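Local structure of cyanophage-like gp41-1 intein (Metagenome, 6QAZ) at residues I52-K58 and C86-K90. The protein probably excises itself by protein splicing and joins the flanking extein sequences, being a single-chain form of a naturally split intein. Sequence-based numbering, arbitrary orientation.
Sequences ITLEDGK and CLYVK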
loop_
_atom_site.group_PDB
_atom_site.type_symbol
_atom_site.label_atom_id
_atom_site.label_comp_id
_atom_site.label_asym_id
_atom_site.label_seq_id
_atom_site.Cartn_x
_atom_site.Cartn_y
_atom_site.Cartn_z
ATOM N N ILE A 52 -6.566 2.214 -7.223
ATOM C CA ILE A 52 -5.666 3.180 -7.864
ATOM C C ILE A 52 -4.946 2.470 -8.988
ATOM O O ILE A 52 -4.341 1.419 -8.749
ATOM C CB ILE A 52 -4.673 3.735 -6.827
ATOM C CG1 ILE A 52 -5.401 4.395 -5.672
ATOM C CG2 ILE A 52 -3.687 4.658 -7.502
ATOM C CD1 ILE A 52 -4.515 4.799 -4.535
ATOM N N THR A 53 -4.991 3.023 -10.189
ATOM C CA THR A 53 -4.305 2.468 -11.364
ATOM C C THR A 53 -3.282 3.474 -11.862
ATOM O O THR A 53 -3.643 4.655 -12.094
ATOM C CB THR A 53 -5.284 2.135 -12.496
ATOM O OG1 THR A 53 -6.293 1.247 -11.985
ATOM C CG2 THR A 53 -4.592 1.506 -13.684
ATOM N N LEU A 54 -2.041 3.047 -12.047
ATOM C CA LEU A 54 -0.970 3.909 -12.526
ATOM C C LEU A 54 -0.787 3.760 -14.030
ATOM O O LEU A 54 -1.283 2.830 -14.674
ATOM C CB LEU A 54 0.343 3.568 -11.813
ATOM C CG LEU A 54 0.285 3.606 -10.281
ATOM C CD1 LEU A 54 1.649 3.374 -9.726
ATOM C CD2 LEU A 54 -0.308 4.908 -9.762
ATOM N N GLU A 55 0.002 4.672 -14.592
ATOM C CA GLU A 55 0.187 4.742 -16.059
ATOM C C GLU A 55 0.955 3.528 -16.593
ATOM O O GLU A 55 0.895 3.304 -17.815
ATOM C CB GLU A 55 0.849 6.039 -16.456
ATOM C CG GLU A 55 2.216 6.187 -15.911
ATOM C CD GLU A 55 2.945 7.445 -16.351
ATOM O OE1 GLU A 55 2.758 7.882 -17.527
ATOM O OE2 GLU A 55 3.598 8.091 -15.507
ATOM N N ASP A 56 1.662 2.780 -15.759
ATOM C CA ASP A 56 2.337 1.525 -16.150
ATOM C C ASP A 56 1.450 0.302 -15.902
ATOM O O ASP A 56 1.952 -0.837 -16.028
ATOM C CB ASP A 56 3.687 1.404 -15.483
ATOM C CG ASP A 56 3.583 1.310 -13.983
ATOM O OD1 ASP A 56 2.459 1.310 -13.436
ATOM O OD2 ASP A 56 4.684 1.240 -13.347
ATOM N N GLY A 57 0.194 0.511 -15.571
ATOM C CA GLY A 57 -0.733 -0.595 -15.343
ATOM C C GLY A 57 -0.836 -1.044 -13.907
ATOM O O GLY A 57 -1.796 -1.743 -13.573
ATOM N N LYS A 58 0.132 -0.711 -13.059
ATOM C CA LYS A 58 0.116 -1.242 -11.695
ATOM C C LYS A 58 -1.129 -0.744 -10.967
ATOM O O LYS A 58 -1.542 0.406 -11.120
ATOM C CB LYS A 58 1.380 -0.853 -10.945
ATOM C CG LYS A 58 2.651 -1.433 -11.505
ATOM C CD LYS A 58 3.833 -1.037 -10.693
ATOM C CE LYS A 58 5.170 -1.585 -11.133
ATOM N NZ LYS A 58 5.506 -1.237 -12.511
ATOM N N CYS A 86 1.526 11.676 -8.839
ATOM C CA CYS A 86 2.415 10.545 -9.062
ATOM C C CYS A 86 2.700 9.798 -7.763
ATOM O O CYS A 86 2.888 10.392 -6.704
ATOM C CB CYS A 86 3.748 10.997 -9.609
ATOM S SG CYS A 86 3.601 11.714 -11.271
ATOM N N LEU A 87 2.760 8.476 -7.896
ATOM C CA LEU A 87 3.264 7.583 -6.858
ATOM C C LEU A 87 4.637 7.073 -7.265
ATOM O O LEU A 87 5.034 7.186 -8.405
ATOM C CB LEU A 87 2.296 6.430 -6.594
ATOM C CG LEU A 87 0.892 6.825 -6.163
ATOM C CD1 LEU A 87 0.077 5.604 -5.787
ATOM C CD2 LEU A 87 0.911 7.822 -5.012
ATOM N N TYR A 88 5.336 6.466 -6.320
ATOM C CA TYR A 88 6.621 5.820 -6.595
ATOM C C TYR A 88 6.398 4.343 -6.824
ATOM O O TYR A 88 5.675 3.693 -6.058
ATOM C CB TYR A 88 7.572 6.017 -5.418
ATOM C CG TYR A 88 7.937 7.454 -5.142
ATOM C CD1 TYR A 88 8.960 8.075 -5.828
ATOM C CD2 TYR A 88 7.242 8.200 -4.207
ATOM C CE1 TYR A 88 9.292 9.399 -5.565
ATOM C CE2 TYR A 88 7.551 9.519 -3.935
ATOM C CZ TYR A 88 8.585 10.126 -4.615
ATOM O OH TYR A 88 8.843 11.454 -4.378
ATOM N N VAL A 89 7.070 3.801 -7.831
ATOM C CA VAL A 89 7.054 2.356 -8.096
ATOM C C VAL A 89 8.458 1.834 -7.911
ATOM O O VAL A 89 9.425 2.575 -7.860
ATOM C CB VAL A 89 6.495 2.010 -9.482
ATOM C CG1 VAL A 89 5.089 2.532 -9.614
ATOM C CG2 VAL A 89 7.393 2.443 -10.618
ATOM N N LYS A 90 8.592 0.537 -7.826
ATOM C CA LYS A 90 9.926 -0.017 -7.558
ATOM C C LYS A 90 10.811 0.353 -8.735
ATOM O O LYS A 90 10.417 0.181 -9.864
ATOM C CB LYS A 90 9.866 -1.503 -7.246
ATOM C CG LYS A 90 11.145 -2.095 -6.685
ATOM C CD LYS A 90 10.993 -3.564 -6.272
ATOM C CE LYS A 90 12.326 -4.261 -6.140
ATOM N NZ LYS A 90 12.151 -5.728 -6.061
HETATM O O HOH W 1 8.409 -0.984 -11.008
#
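Strands that never pair can still share a core if their alternating side chains face each other, and this part of the Hint (Hedgehog/Intein) fold is a good example. Strands 52-54 and 86-89 cross at 73°, their axes 9.0 Å apart, so the direct contacts between them are made by side chains. Every second residue points inward: Ile52 and Leu54 from one strand, Leu87 and Val89 from the other, while the CA-to-CB bond of Tyr88 points away. Chi1 m of Ile52 places CG2 toward Leu87, 4.2 Å from its CD1. The mt rotamers of the two leucines bring Leu87 CD1 within 4.1 Å of Leu54 CD2, whereas Leu54 CD1 meets Val89 CG1 at 3.5 Å. That same CG1 of Val89 also touches the aliphatic part of Lys58, 3.9 Å from its CD. A type I turn from Leu54 to Gly57, closed by Gly57 N to Leu54 O (2.9 Å), places Asp56 close to Lys58. Asp56, with chi1 near +60°, accepts from Lys58 N through OD1 (3.1 Å), an Asx turn, and its OD2 forms a salt bridge with Lys58 NZ (2.7 Å). The lysine chain runs extended until chi4 bends to p; a water that donates to Lys90 O (2.6 Å) weakly links the two segments through NZ. The long curved strand 93-113 joins both partners, pairing with 45-54 and with 86-89, and its Ile97 packs on Leu54. Phe68 of strand 68-70 and Leu81 border Ile52 and Leu87, while Ile124 of strand 124-127 touches Leu54, Lys58 and Leu87.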